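Local coordinates for putative exported protein (Bordetella pertussis Tohama I, PDB 2PFZ), which binds pyroglutamic acid, probably as the extracytoplasmic solute receptor of a tripartite ATP-independent periplasmic (TRAP) transporter, at residues Lys2-Thr7 with Lys35-Asn40; Tyr76-Leu81 with Asp281-Lys286; Val117-Gln122 with Pro206-Leu211; Lys190-Ile195 with Ala255-Ala260. One frame throughout, in Å; residues are numbered along the deposited sequence.

Contact 1: Lys2-Thr7 with Lys35-Asn40; sequences KWDLPT and KITLHN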
# COMPACT_ATOMS: atom_id res chain seq x y z
N LYS A 2 25.80 -7.75 -4.91
CA LYS A 2 25.26 -6.48 -4.47
C LYS A 2 23.99 -6.18 -5.26
O LYS A 2 23.99 -6.22 -6.49
CB LYS A 2 26.34 -5.40 -4.67
CG LYS A 2 26.08 -4.10 -4.01
CD LYS A 2 27.28 -3.69 -3.16
CE LYS A 2 27.33 -2.19 -2.97
NZ LYS A 2 28.68 -1.77 -2.50
N TRP A 3 22.90 -5.88 -4.55
CA TRP A 3 21.63 -5.54 -5.19
C TRP A 3 21.20 -4.15 -4.75
O TRP A 3 21.56 -3.71 -3.65
CB TRP A 3 20.52 -6.53 -4.82
CG TRP A 3 20.50 -7.83 -5.54
CD1 TRP A 3 21.46 -8.32 -6.40
CD2 TRP A 3 19.51 -8.86 -5.41
NE1 TRP A 3 21.10 -9.59 -6.82
CE2 TRP A 3 19.91 -9.94 -6.22
CE3 TRP A 3 18.32 -8.97 -4.67
CZ2 TRP A 3 19.15 -11.11 -6.35
CZ3 TRP A 3 17.57 -10.14 -4.79
CH2 TRP A 3 18.00 -11.20 -5.62
N ASP A 4 20.42 -3.48 -5.58
CA ASP A 4 19.78 -2.21 -5.20
C ASP A 4 18.29 -2.39 -5.07
O ASP A 4 17.68 -3.10 -5.86
CB ASP A 4 20.03 -1.14 -6.25
CG ASP A 4 21.47 -0.70 -6.29
OD1 ASP A 4 22.00 -0.14 -5.28
OD2 ASP A 4 22.07 -0.91 -7.36
N LEU A 5 17.71 -1.71 -4.08
CA LEU A 5 16.29 -1.89 -3.77
C LEU A 5 15.66 -0.52 -3.57
O LEU A 5 15.84 0.10 -2.53
CB LEU A 5 16.13 -2.73 -2.49
CG LEU A 5 14.72 -3.29 -2.18
CD1 LEU A 5 14.77 -4.39 -1.08
CD2 LEU A 5 13.67 -2.22 -1.84
N PRO A 6 14.96 -0.00 -4.59
CA PRO A 6 14.26 1.25 -4.40
C PRO A 6 12.96 1.13 -3.60
O PRO A 6 12.20 0.17 -3.77
CB PRO A 6 13.97 1.71 -5.83
CG PRO A 6 13.78 0.47 -6.56
CD PRO A 6 14.82 -0.47 -5.98
N THR A 7 12.75 2.09 -2.71
CA THR A 7 11.44 2.28 -2.10
C THR A 7 11.02 3.73 -2.26
O THR A 7 11.88 4.65 -2.32
CB THR A 7 11.44 1.83 -0.61
OG1 THR A 7 10.23 2.25 0.02
CG2 THR A 7 12.60 2.43 0.19
N LYS A 35 24.36 -8.45 -0.39
CA LYS A 35 24.25 -7.15 0.26
C LYS A 35 23.28 -6.28 -0.50
O LYS A 35 23.49 -6.02 -1.68
CB LYS A 35 25.60 -6.45 0.40
CG LYS A 35 26.62 -7.29 1.21
CD LYS A 35 27.39 -6.43 2.17
CE LYS A 35 28.60 -7.17 2.73
NZ LYS A 35 28.24 -8.18 3.75
N ILE A 36 22.23 -5.84 0.17
CA ILE A 36 21.21 -5.03 -0.49
C ILE A 36 21.28 -3.59 0.00
O ILE A 36 21.27 -3.32 1.21
CB ILE A 36 19.78 -5.61 -0.32
CG1 ILE A 36 19.70 -7.02 -0.90
CG2 ILE A 36 18.72 -4.69 -1.00
CD1 ILE A 36 18.47 -7.81 -0.42
N THR A 37 21.40 -2.68 -0.95
CA THR A 37 21.40 -1.28 -0.68
C THR A 37 20.00 -0.74 -0.94
O THR A 37 19.45 -0.93 -2.03
CB THR A 37 22.40 -0.56 -1.58
OG1 THR A 37 23.71 -1.07 -1.31
CG2 THR A 37 22.41 0.93 -1.31
N LEU A 38 19.45 -0.09 0.09
CA LEU A 38 18.14 0.53 0.00
C LEU A 38 18.26 1.95 -0.49
O LEU A 38 19.12 2.71 -0.03
CB LEU A 38 17.50 0.59 1.39
CG LEU A 38 16.97 -0.69 2.03
CD1 LEU A 38 16.43 -0.28 3.40
CD2 LEU A 38 15.86 -1.30 1.18
N HIS A 39 17.37 2.32 -1.42
CA HIS A 39 17.31 3.68 -1.92
C HIS A 39 15.98 4.25 -1.55
O HIS A 39 14.98 3.97 -2.21
CB HIS A 39 17.49 3.67 -3.43
CG HIS A 39 18.88 3.29 -3.83
ND1 HIS A 39 19.26 1.98 -4.03
CD2 HIS A 39 19.98 4.04 -4.00
CE1 HIS A 39 20.55 1.95 -4.33
NE2 HIS A 39 21.01 3.19 -4.32
N ASN A 40 15.95 5.01 -0.47
CA ASN A 40 14.65 5.39 0.08
C ASN A 40 14.12 6.72 -0.40
O ASN A 40 14.78 7.44 -1.13
CB ASN A 40 14.59 5.25 1.61
CG ASN A 40 15.31 6.35 2.33
OD1 ASN A 40 15.24 7.52 1.94
ND2 ASN A 40 16.00 5.98 3.43

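Contact 2: Tyr76-Leu81 with Asp281-Lys286; sequences YELDGL and DDWLKK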
# COMPACT_ATOMS: atom_id res chain seq x y z
N TYR A 76 -4.06 -6.28 -9.34
CA TYR A 76 -3.39 -5.22 -8.58
C TYR A 76 -4.36 -4.31 -7.82
O TYR A 76 -3.97 -3.66 -6.86
CB TYR A 76 -2.53 -4.36 -9.52
CG TYR A 76 -1.29 -5.09 -9.92
CD1 TYR A 76 -0.32 -5.42 -8.95
CD2 TYR A 76 -1.09 -5.49 -11.23
CE1 TYR A 76 0.83 -6.12 -9.30
CE2 TYR A 76 0.08 -6.20 -11.60
CZ TYR A 76 1.02 -6.51 -10.63
OH TYR A 76 2.18 -7.21 -10.95
N GLU A 77 -5.62 -4.31 -8.26
CA GLU A 77 -6.66 -3.40 -7.72
C GLU A 77 -7.29 -3.90 -6.43
O GLU A 77 -7.77 -3.09 -5.62
CB GLU A 77 -7.74 -3.14 -8.78
CG GLU A 77 -8.83 -2.15 -8.32
CD GLU A 77 -9.84 -1.78 -9.39
OE1 GLU A 77 -9.70 -2.22 -10.55
OE2 GLU A 77 -10.78 -1.02 -9.07
N LEU A 78 -7.27 -5.22 -6.24
CA LEU A 78 -8.06 -5.93 -5.23
C LEU A 78 -8.01 -5.35 -3.82
O LEU A 78 -9.06 -5.09 -3.23
CB LEU A 78 -7.74 -7.45 -5.26
CG LEU A 78 -8.61 -8.33 -4.34
CD1 LEU A 78 -10.13 -8.17 -4.60
CD2 LEU A 78 -8.20 -9.80 -4.48
N ASP A 79 -6.81 -5.14 -3.29
CA ASP A 79 -6.69 -4.63 -1.91
C ASP A 79 -6.97 -3.11 -1.75
O ASP A 79 -6.84 -2.57 -0.65
CB ASP A 79 -5.37 -5.07 -1.25
CG ASP A 79 -4.14 -4.33 -1.77
OD1 ASP A 79 -4.26 -3.20 -2.32
OD2 ASP A 79 -3.03 -4.88 -1.57
N GLY A 80 -7.36 -2.45 -2.85
CA GLY A 80 -7.77 -1.05 -2.80
C GLY A 80 -9.28 -0.89 -2.90
O GLY A 80 -9.78 0.25 -2.89
N LEU A 81 -10.01 -1.98 -3.09
CA LEU A 81 -11.48 -1.87 -3.18
C LEU A 81 -12.03 -1.55 -1.79
O LEU A 81 -11.66 -2.25 -0.85
CB LEU A 81 -12.08 -3.20 -3.67
CG LEU A 81 -11.70 -3.60 -5.10
CD1 LEU A 81 -12.30 -4.99 -5.42
CD2 LEU A 81 -12.15 -2.55 -6.12
N ASP A 281 -18.28 -4.77 -8.27
CA ASP A 281 -18.97 -5.16 -9.51
C ASP A 281 -18.11 -4.83 -10.75
O ASP A 281 -17.84 -5.71 -11.60
CB ASP A 281 -20.36 -4.52 -9.62
CG ASP A 281 -21.14 -5.06 -10.80
OD1 ASP A 281 -21.43 -6.27 -10.81
OD2 ASP A 281 -21.43 -4.28 -11.73
N ASP A 282 -17.64 -3.59 -10.84
CA ASP A 282 -16.81 -3.18 -11.95
C ASP A 282 -15.58 -4.09 -12.03
O ASP A 282 -15.19 -4.53 -13.12
CB ASP A 282 -16.33 -1.73 -11.75
CG ASP A 282 -17.42 -0.69 -11.91
OD1 ASP A 282 -18.48 -1.02 -12.46
OD2 ASP A 282 -17.19 0.47 -11.50
N TRP A 283 -14.98 -4.38 -10.88
CA TRP A 283 -13.74 -5.17 -10.80
C TRP A 283 -13.99 -6.60 -11.29
O TRP A 283 -13.24 -7.12 -12.12
CB TRP A 283 -13.17 -5.15 -9.37
CG TRP A 283 -11.85 -5.88 -9.25
CD1 TRP A 283 -10.62 -5.40 -9.58
CD2 TRP A 283 -11.66 -7.22 -8.80
NE1 TRP A 283 -9.66 -6.36 -9.35
CE2 TRP A 283 -10.27 -7.49 -8.87
CE3 TRP A 283 -12.52 -8.23 -8.35
CZ2 TRP A 283 -9.72 -8.72 -8.49
CZ3 TRP A 283 -11.98 -9.45 -7.99
CH2 TRP A 283 -10.59 -9.68 -8.05
N LEU A 284 -15.07 -7.22 -10.81
CA LEU A 284 -15.45 -8.56 -11.27
C LEU A 284 -15.61 -8.60 -12.79
O LEU A 284 -15.11 -9.52 -13.46
CB LEU A 284 -16.73 -8.99 -10.56
CG LEU A 284 -16.77 -9.99 -9.38
CD1 LEU A 284 -15.43 -10.48 -8.90
CD2 LEU A 284 -17.65 -9.54 -8.20
N LYS A 285 -16.23 -7.57 -13.35
CA LYS A 285 -16.39 -7.44 -14.80
C LYS A 285 -15.06 -7.32 -15.55
O LYS A 285 -14.88 -7.97 -16.58
CB LYS A 285 -17.34 -6.29 -15.14
CG LYS A 285 -18.80 -6.64 -14.91
CD LYS A 285 -19.71 -5.44 -15.12
CE LYS A 285 -21.12 -5.74 -14.64
NZ LYS A 285 -21.87 -4.46 -14.50
N LYS A 286 -14.13 -6.51 -15.03
CA LYS A 286 -12.81 -6.41 -15.64
C LYS A 286 -12.04 -7.72 -15.49
O LYS A 286 -11.28 -8.10 -16.37
CB LYS A 286 -11.95 -5.33 -14.98
CG LYS A 286 -12.50 -3.93 -14.96
CD LYS A 286 -11.46 -3.01 -14.35
CE LYS A 286 -12.05 -2.20 -13.21
NZ LYS A 286 -11.02 -1.28 -12.64

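Contact 3: Val117-Gln122 with Pro206-Leu211; sequences VAWPPQ and PKNAVL. With PCA (pyroglutamic acid), chain B.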
# COMPACT_ATOMS: atom_id res chain seq x y z
N VAL A 117 3.22 -6.59 2.59
CA VAL A 117 2.67 -6.15 3.86
C VAL A 117 1.65 -5.04 3.75
O VAL A 117 1.77 -4.17 2.91
CB VAL A 117 3.71 -5.95 5.04
CG1 VAL A 117 5.19 -6.36 4.72
CG2 VAL A 117 3.56 -4.64 5.79
N ALA A 118 0.63 -5.12 4.59
CA ALA A 118 -0.46 -4.15 4.55
C ALA A 118 -0.07 -2.86 5.24
O ALA A 118 0.49 -2.88 6.33
CB ALA A 118 -1.71 -4.72 5.21
N TRP A 119 -0.39 -1.74 4.60
CA TRP A 119 -0.45 -0.43 5.25
C TRP A 119 -1.61 -0.48 6.25
O TRP A 119 -2.50 -1.34 6.13
CB TRP A 119 -0.76 0.65 4.22
CG TRP A 119 0.38 1.08 3.33
CD1 TRP A 119 0.74 0.54 2.13
CD2 TRP A 119 1.25 2.18 3.55
NE1 TRP A 119 1.80 1.23 1.58
CE2 TRP A 119 2.15 2.24 2.45
CE3 TRP A 119 1.40 3.10 4.59
CZ2 TRP A 119 3.14 3.20 2.35
CZ3 TRP A 119 2.40 4.06 4.49
CH2 TRP A 119 3.25 4.11 3.37
N PRO A 120 -1.63 0.43 7.24
CA PRO A 120 -2.77 0.49 8.18
C PRO A 120 -4.11 0.88 7.52
O PRO A 120 -4.15 1.34 6.37
CB PRO A 120 -2.31 1.52 9.20
CG PRO A 120 -0.74 1.48 9.07
CD PRO A 120 -0.56 1.37 7.62
N PRO A 121 -5.23 0.63 8.24
CA PRO A 121 -6.55 0.88 7.66
C PRO A 121 -6.75 2.33 7.23
O PRO A 121 -6.34 3.25 7.94
CB PRO A 121 -7.50 0.50 8.79
CG PRO A 121 -6.71 -0.53 9.57
CD PRO A 121 -5.34 0.06 9.60
N GLN A 122 -7.33 2.50 6.06
CA GLN A 122 -7.34 3.81 5.42
C GLN A 122 -8.49 4.68 5.85
O GLN A 122 -9.65 4.26 5.77
CB GLN A 122 -7.40 3.66 3.91
CG GLN A 122 -6.26 2.75 3.39
CD GLN A 122 -4.90 3.43 3.28
OE1 GLN A 122 -3.96 3.11 4.01
NE2 GLN A 122 -4.79 4.32 2.34
N PRO A 206 -4.26 -1.22 1.93
CA PRO A 206 -3.55 -1.50 0.70
C PRO A 206 -2.18 -2.08 1.04
O PRO A 206 -1.59 -1.69 2.04
CB PRO A 206 -3.40 -0.11 0.07
CG PRO A 206 -3.32 0.83 1.22
CD PRO A 206 -4.08 0.17 2.38
N LYS A 207 -1.67 -2.99 0.21
CA LYS A 207 -0.36 -3.60 0.51
C LYS A 207 0.75 -3.05 -0.36
O LYS A 207 0.51 -2.71 -1.52
CB LYS A 207 -0.42 -5.12 0.36
CG LYS A 207 -1.47 -5.83 1.26
CD LYS A 207 -1.38 -7.38 1.22
CE LYS A 207 -1.63 -7.91 -0.19
NZ LYS A 207 -2.94 -7.42 -0.73
N ASN A 208 1.94 -2.98 0.20
CA ASN A 208 3.18 -2.96 -0.60
C ASN A 208 3.63 -4.38 -0.87
O ASN A 208 3.22 -5.31 -0.17
CB ASN A 208 4.26 -2.16 0.14
CG ASN A 208 3.98 -0.68 0.13
OD1 ASN A 208 3.02 -0.22 -0.49
ND2 ASN A 208 4.80 0.09 0.84
N ALA A 209 4.48 -4.55 -1.88
CA ALA A 209 5.03 -5.85 -2.19
C ALA A 209 6.48 -5.64 -2.57
O ALA A 209 6.83 -4.69 -3.29
CB ALA A 209 4.30 -6.49 -3.38
N VAL A 210 7.32 -6.55 -2.09
CA VAL A 210 8.71 -6.54 -2.51
C VAL A 210 8.85 -7.60 -3.60
O VAL A 210 8.56 -8.78 -3.38
CB VAL A 210 9.64 -6.81 -1.32
CG1 VAL A 210 11.09 -7.01 -1.81
CG2 VAL A 210 9.55 -5.64 -0.33
N LEU A 211 9.24 -7.14 -4.79
CA LEU A 211 9.36 -7.95 -5.99
C LEU A 211 10.82 -8.19 -6.26
O LEU A 211 11.65 -7.35 -5.94
CB LEU A 211 8.77 -7.23 -7.20
CG LEU A 211 7.41 -6.55 -7.08
CD1 LEU A 211 7.00 -6.02 -8.47
CD2 LEU A 211 6.35 -7.50 -6.53
N PCA B . 0.17 5.65 2.62
CA PCA B . 0.62 5.59 1.21
CB PCA B . -0.14 4.53 0.43
CG PCA B . -1.15 3.94 1.40
CD PCA B . -0.85 4.63 2.70
OE PCA B . -1.40 4.33 3.77
C PCA B . 0.30 6.94 0.60
O PCA B . 0.84 7.31 -0.45
OXT PCA B . -0.52 7.67 1.17

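Contact 4: Lys190-Ile195 with Ala255-Ala260; sequences KTYEYI and AKNGMA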
# COMPACT_ATOMS: atom_id res chain seq x y z
N LYS A 190 3.58 15.15 8.42
CA LYS A 190 3.04 16.19 9.30
C LYS A 190 1.77 16.82 8.74
O LYS A 190 1.65 18.05 8.69
CB LYS A 190 4.12 17.26 9.58
CG LYS A 190 5.26 16.72 10.41
CD LYS A 190 5.82 17.80 11.34
CE LYS A 190 6.96 18.57 10.70
NZ LYS A 190 8.25 18.01 11.15
N THR A 191 0.83 15.96 8.34
CA THR A 191 -0.47 16.37 7.77
C THR A 191 -1.28 17.22 8.75
O THR A 191 -2.05 18.09 8.34
CB THR A 191 -1.27 15.12 7.29
OG1 THR A 191 -0.66 14.65 6.09
CG2 THR A 191 -2.74 15.45 6.95
N TYR A 192 -1.07 16.98 10.04
CA TYR A 192 -1.71 17.75 11.11
C TYR A 192 -1.45 19.27 11.07
O TYR A 192 -2.23 20.05 11.64
CB TYR A 192 -1.33 17.18 12.47
CG TYR A 192 0.16 17.09 12.74
CD1 TYR A 192 0.84 15.88 12.61
CD2 TYR A 192 0.89 18.22 13.14
CE1 TYR A 192 2.22 15.79 12.87
CE2 TYR A 192 2.25 18.13 13.41
CZ TYR A 192 2.90 16.92 13.27
OH TYR A 192 4.24 16.85 13.55
N GLU A 193 -0.37 19.69 10.41
CA GLU A 193 -0.11 21.11 10.23
C GLU A 193 -1.18 21.79 9.33
O GLU A 193 -1.48 22.98 9.49
CB GLU A 193 1.31 21.33 9.71
CG GLU A 193 2.38 20.95 10.73
CD GLU A 193 3.80 21.09 10.22
OE1 GLU A 193 3.98 21.21 9.00
OE2 GLU A 193 4.74 21.09 11.05
N TYR A 194 -1.78 21.02 8.42
CA TYR A 194 -2.63 21.58 7.38
C TYR A 194 -4.04 21.03 7.36
O TYR A 194 -4.96 21.68 6.86
CB TYR A 194 -2.00 21.33 6.01
CG TYR A 194 -0.66 21.98 5.85
CD1 TYR A 194 -0.56 23.34 5.55
CD2 TYR A 194 0.52 21.26 6.01
CE1 TYR A 194 0.68 23.95 5.41
CE2 TYR A 194 1.76 21.86 5.86
CZ TYR A 194 1.83 23.20 5.55
OH TYR A 194 3.07 23.80 5.40
N ILE A 195 -4.19 19.82 7.87
CA ILE A 195 -5.48 19.13 7.82
C ILE A 195 -5.81 18.62 9.23
O ILE A 195 -4.98 17.98 9.86
CB ILE A 195 -5.46 17.99 6.77
CG1 ILE A 195 -5.10 18.54 5.39
CG2 ILE A 195 -6.79 17.29 6.71
CD1 ILE A 195 -4.87 17.48 4.30
N ALA A 255 -3.47 12.75 17.36
CA ALA A 255 -4.29 13.45 18.36
C ALA A 255 -3.43 14.37 19.22
O ALA A 255 -3.77 15.55 19.38
CB ALA A 255 -5.09 12.47 19.23
N LYS A 256 -2.31 13.87 19.74
CA LYS A 256 -1.38 14.71 20.51
C LYS A 256 -1.08 16.00 19.76
O LYS A 256 -0.95 17.07 20.36
CB LYS A 256 -0.07 13.94 20.83
CG LYS A 256 0.99 14.75 21.59
CD LYS A 256 1.89 13.89 22.50
CE LYS A 256 3.39 13.90 22.12
NZ LYS A 256 3.94 15.29 21.84
N ASN A 257 -1.03 15.89 18.44
CA ASN A 257 -0.66 16.99 17.55
C ASN A 257 -1.80 17.86 17.03
O ASN A 257 -1.61 18.71 16.14
CB ASN A 257 0.17 16.44 16.39
CG ASN A 257 1.63 16.36 16.74
OD1 ASN A 257 2.29 17.38 16.93
ND2 ASN A 257 2.14 15.14 16.84
N GLY A 258 -2.99 17.65 17.60
CA GLY A 258 -4.15 18.50 17.34
C GLY A 258 -5.12 18.05 16.26
O GLY A 258 -5.99 18.83 15.86
N MET A 259 -4.97 16.82 15.77
CA MET A 259 -5.93 16.26 14.80
C MET A 259 -7.09 15.59 15.55
O MET A 259 -6.89 14.98 16.60
CB MET A 259 -5.21 15.24 13.90
CG MET A 259 -5.94 14.88 12.60
SD MET A 259 -4.93 13.80 11.56
CE MET A 259 -3.78 14.97 10.89
N ALA A 260 -8.30 15.73 15.03
CA ALA A 260 -9.45 15.02 15.58
C ALA A 260 -9.44 13.64 14.94
O ALA A 260 -9.51 13.54 13.72
CB ALA A 260 -10.74 15.74 15.25

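Contact 1: Lys2-Thr7 with Lys35-Asn40
Asp4 turns its carboxylate toward the His39 ring, with OD1 at the ring edge, near its plane, and the two planes 62° apart; the approach is too short as modelled and the ring may be turned over, so its chemistry stays doubtful. On the other face of the strand pair Trp3 meets Ile36 mainly through its root, CB lying 4.0 Å from Ile36 CG1, while the indole leads away and Ile36 CD1 approaches it obliquely. With CG anti to its backbone N (chi1 -167°), Leu5 lies side by side with Leu38, pointing the same way, and Leu5 CD2 is 3.8 Å from Leu38 CD2. Leu5 CB rests 3.6 Å from Ile36 CG2. Underneath, two parallel strands are tied by five backbone hydrogen bonds, Lys35 and Trp3 at one end, His39 and Thr7 at the other. The shortest, Leu5 N to Thr37 O, is 2.8 Å. At the far end Thr7 CG2 packs 3.7 Å from Asn40 CB, and Thr7 OG1 bonds to Glu63 instead of crossing. Strands 2-6 and 35-39 are the two strands of a beta-alpha-beta unit. Helix 14-30, which links them, packs on Ile36 and Leu38 through Val23 and Thr20, and strand 61-65 packs on Trp3 and Leu5 through Ile61.

Contact 2: Tyr76-Leu81 with Asp281-Lys286
Trp283 takes the middle of this contact, its indole meeting three side chains of the 76-81 turn. Two leucine methyls share one face: Leu78 CD1 sits over the six-membered ring, 4.0 Å from its centroid and 17° off the normal, a CH-pi contact, and Leu81 CD1 lies 4.0 Å from Trp283 CG, at the five-membered end. Both are offset toward the rim. At the ring edge, near its plane, comes Glu77 OE1, 3.4 Å from Trp283 CD1, with the carboxylate turned almost at a right angle to the indole.

The same oxygen also receives the lysine: Lys286 NZ donates to Glu77 OE1 at 2.6 Å, on the syn lone pair, in a salt bridge. The other oxygen, Glu77 OE2, lies 3.6 Å from Lys286 NZ, so a single oxygen does the gripping. Glu77 gets there with CG anti to its backbone N (chi1 -178°) and an extended chain, and the lysine crosses it at about a right angle.

In the second shell Trp283 NE1 donates to Pro74 O, just ahead of the turn, which helps hold the indole's rotation. The 3-10 turn at 78-80, with Gly80 N bonded to Glu77 O, presents Leu78 and Leu81 to the same ring face. Leu78 is backed by Leu94 of helix 88-107 and Met294 of helix 289-299. This is loop-on-helix packing: one aromatic residue of helix 266-287, flanked by a salt bridge between buried Glu77 and exposed Lys286, packs against a 3-10 turn in a family 7 solute-binding fold.

Contact 3: Val117-Gln122 with Pro206-Leu211
Val117 and Asn208 form an antiparallel hydrogen-bonded pair, N to O both ways at 3.0 Å, and Trp119 N continues the pairing beyond the strand end by donating to Pro206 O at 2.8 Å. Next to them Ala118 and Lys207 make a non-hydrogen-bonded pair whose CA atoms close to 4.1 Å, and Lys207 CG lies alongside Ala118. Trp119 carries the side-chain contact. Its NE1 donates to Asn208 OD1 at 2.8 Å; the acceptor is near the ring plane, but the donor stands 53° out of the amide's carbonyl plane, and ring and amide are almost perpendicular. With its edge held there, the indole offers one face to pyroglutamic acid, whose CD lies 3.3 Å above the ring plane, displaced toward the rim. Pro206 CG touches the ligand's CG at 3.8 Å, and Gln122 reaches tip to tip toward the proline, with its CG 3.5 Å from Pro206 CD. Trp119, Gln122 and Pro206 thus belong to the pocket wall, while Arg142, Ser181, Ser182 and Thr185 bond the ligand from elsewhere. Asn208, a second-shell residue, positions Trp119, and its ND2 has a weak bond to Glu63. Strand 207-213 runs between strands 61-65 and 111-118 in their antiparallel sheet, and the amine of Lys207 forms a salt bridge with Asp79 and bonds to Gln98 of helix 88-107.

Contact 4: Lys190-Ile195 with Ala255-Ala260
Tyr192 has its CG set by chi1 (56°) between the backbone N and the carbonyl carbon, the crowded position; the ring lies against Asn257. From the other segment Met259 sends CG anti to its backbone N (chi1 -163°), and a bend at chi3 delivers CE to the 190-195 turn. The tyrosine ring and the asparagine amide are stacked, their planes 11° apart. Asn257 CB sits over the centre, 3.7 Å from the Tyr192 ring centroid, in a CH-pi contact, while the amide lies over the hydroxyl end, Asn257 OD1 being 3.6 Å from Tyr192 CE2. On the opposite face Lys190 CA comes 3.7 Å above the Tyr192 ring plane, toward the rim. Met259 CE touches at several points: 3.5 Å from Tyr192 CA, 3.7 Å from Tyr192 CB and 3.4 Å from Ile195 O. Both partners stand at helix ends: Lys190 and Gly258, each with positive phi, are the C-prime residues of Schellman motifs that close helices 183-188 and 222-256. The two segments exchange no hydrogen bond. The contact probably rests largely on van der Waals packing, an amide laid flat on a ring and a methionine methyl packed on backbone and CB atoms, while Asn257 ND2 and Thr191 OG1 are bonded elsewhere, to Gln253 O and Tyr179.

How the contacts relate
Along the chain contact 1 closes first; contact 2 then opens, and contacts 3 and 4 lie within the span it closes, their segments alternating. Contact 3 sits about 4 Å from the chain centre, the others farther out. Contacts 1 and 2 are on opposite sides of that centre, 31 Å apart between centres. Contacts 2 and 3 touch through the Asp79-Lys207 pair. Strand 61-65 packs on contact 1 and pairs with strand 207-213 of contact 3. Contact 4, 23 Å from contact 3 between centres, borders the six-stranded mixed sheet, which also supplies Arg142 and Ser181, so the ligand lies between two sheets, consistent with the cleft between two domains in periplasmic binding proteins.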